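Local coordinates for phosphate-specific transport system accessory protein PhoU homolog (Streptococcus pneumoniae, PDB 2I0M) that probably helps regulate phosphate uptake, works as a homodimer and binds zinc ions, at residues Q54-I59 with S86-E91. Sequence-based numbering, arbitrary orientation.
Sequences QGQSAI and SCSDLE. With ZN (zinc ion), chain D.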
# COMPACT_ATOMS: atom_id res chain seq x y z
N GLN A 54 9.59 -15.06 -3.31
CA GLN A 54 10.39 -15.75 -4.35
C GLN A 54 9.82 -15.65 -5.76
O GLN A 54 10.57 -15.40 -6.71
CB GLN A 54 10.61 -17.23 -3.99
CG GLN A 54 11.85 -17.49 -3.17
CD GLN A 54 12.15 -18.98 -3.01
OE1 GLN A 54 11.26 -19.79 -2.77
NE2 GLN A 54 13.42 -19.34 -3.16
N GLY A 55 8.51 -15.84 -5.88
CA GLY A 55 7.82 -15.80 -7.16
C GLY A 55 7.84 -14.41 -7.77
O GLY A 55 7.95 -14.25 -8.99
N GLN A 56 7.73 -13.40 -6.91
CA GLN A 56 7.83 -12.01 -7.28
C GLN A 56 9.22 -11.66 -7.81
O GLN A 56 9.34 -10.96 -8.82
CB GLN A 56 7.48 -11.13 -6.07
CG GLN A 56 7.74 -9.66 -6.28
CD GLN A 56 7.98 -8.91 -5.00
OE1 GLN A 56 8.48 -9.46 -4.02
NE2 GLN A 56 7.66 -7.64 -5.00
N SER A 57 10.27 -12.16 -7.15
CA SER A 57 11.62 -11.82 -7.58
C SER A 57 11.91 -12.45 -8.94
O SER A 57 12.52 -11.81 -9.80
CB SER A 57 12.66 -12.21 -6.51
OG SER A 57 13.37 -13.39 -6.85
N ALA A 58 11.44 -13.68 -9.14
CA ALA A 58 11.58 -14.37 -10.42
C ALA A 58 10.96 -13.55 -11.55
O ALA A 58 11.60 -13.31 -12.57
CB ALA A 58 10.94 -15.77 -10.35
N ILE A 59 9.72 -13.10 -11.32
CA ILE A 59 8.99 -12.27 -12.28
C ILE A 59 9.67 -10.93 -12.52
O ILE A 59 9.93 -10.57 -13.68
CB ILE A 59 7.54 -12.06 -11.83
CG1 ILE A 59 6.80 -13.40 -11.84
CG2 ILE A 59 6.82 -11.04 -12.73
CD1 ILE A 59 5.57 -13.38 -10.96
N SER A 86 2.67 -4.60 -10.51
CA SER A 86 1.57 -5.40 -10.00
C SER A 86 2.02 -6.63 -9.20
O SER A 86 1.34 -7.06 -8.28
CB SER A 86 0.62 -5.81 -11.13
OG SER A 86 -0.04 -4.69 -11.71
N CYS A 87 3.17 -7.21 -9.55
CA CYS A 87 3.59 -8.43 -8.84
C CYS A 87 4.01 -8.08 -7.39
O CYS A 87 3.74 -8.82 -6.46
CB CYS A 87 4.63 -9.23 -9.63
SG CYS A 87 6.23 -8.50 -9.71
N SER A 88 4.61 -6.90 -7.24
CA SER A 88 4.86 -6.26 -5.94
C SER A 88 3.62 -6.01 -5.06
O SER A 88 3.65 -6.25 -3.85
CB SER A 88 5.60 -4.94 -6.17
OG SER A 88 5.71 -4.23 -4.96
N ASP A 89 2.56 -5.48 -5.65
CA ASP A 89 1.29 -5.29 -4.95
C ASP A 89 0.74 -6.65 -4.49
O ASP A 89 0.12 -6.77 -3.42
CB ASP A 89 0.26 -4.61 -5.87
CG ASP A 89 0.53 -3.12 -6.08
OD1 ASP A 89 1.32 -2.52 -5.34
OD2 ASP A 89 -0.09 -2.53 -6.99
N LEU A 90 0.98 -7.66 -5.31
CA LEU A 90 0.54 -9.01 -5.06
C LEU A 90 1.31 -9.59 -3.86
O LEU A 90 0.68 -10.18 -2.98
CB LEU A 90 0.74 -9.83 -6.34
CG LEU A 90 -0.32 -10.69 -7.02
CD1 LEU A 90 -1.73 -10.05 -7.17
CD2 LEU A 90 0.25 -11.10 -8.38
N GLU A 91 2.63 -9.42 -3.79
CA GLU A 91 3.31 -9.88 -2.57
C GLU A 91 2.94 -9.13 -1.30
O GLU A 91 3.03 -9.68 -0.20
CB GLU A 91 4.82 -10.28 -2.75
CG GLU A 91 5.98 -9.48 -2.22
CD GLU A 91 5.89 -8.98 -0.78
OE1 GLU A 91 5.31 -7.88 -0.61
OE2 GLU A 91 6.45 -9.61 0.15
ZN ZN D . 6.44 -7.95 1.71
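In Gln-56, chi1 of 172° sets CG anti to the backbone N; the chain, extended beyond CG, takes the amide across to Ser-88 and Glu-91. Glu-91 bends at chi2, which swings CD out of line with the start of its chain. The amide and carboxylate planes lie only 19° apart. Gln-56 OE1 sits 3.1 Å from Glu-91 CG, a close carbon-oxygen contact. On the other branch of the amide, Gln-56 NE2 lies 3.3 Å from Ser-88 CA. Nearer the Gln-56 backbone, Cys-87 SG touches Gln-56 CG at 3.9 Å; it also meets Ile-59 CG2 at 4.0 Å.

The helices, 39-66 and 74-105, are neighbours in a helical bundle of the PhoU family. Their local axes are antiparallel (174°) and 9.5 Å apart. Leu-19 of helix 5-35 packs on Ile-59.

Both carboxylate oxygens of Glu-91 bind zinc, OE2 at 2.3 Å and OE1 at 2.6 Å. Asp-95 of the same chain and Asp-214 of the second subunit bind the same ion, which thus links the two subunits. Gln-56 also packs on Leu-212 of the second subunit. Gln-56 meets the CH2 part of a zinc ligand through van der Waals contact, and its buried NE2 has no hydrogen-bond partner in the model.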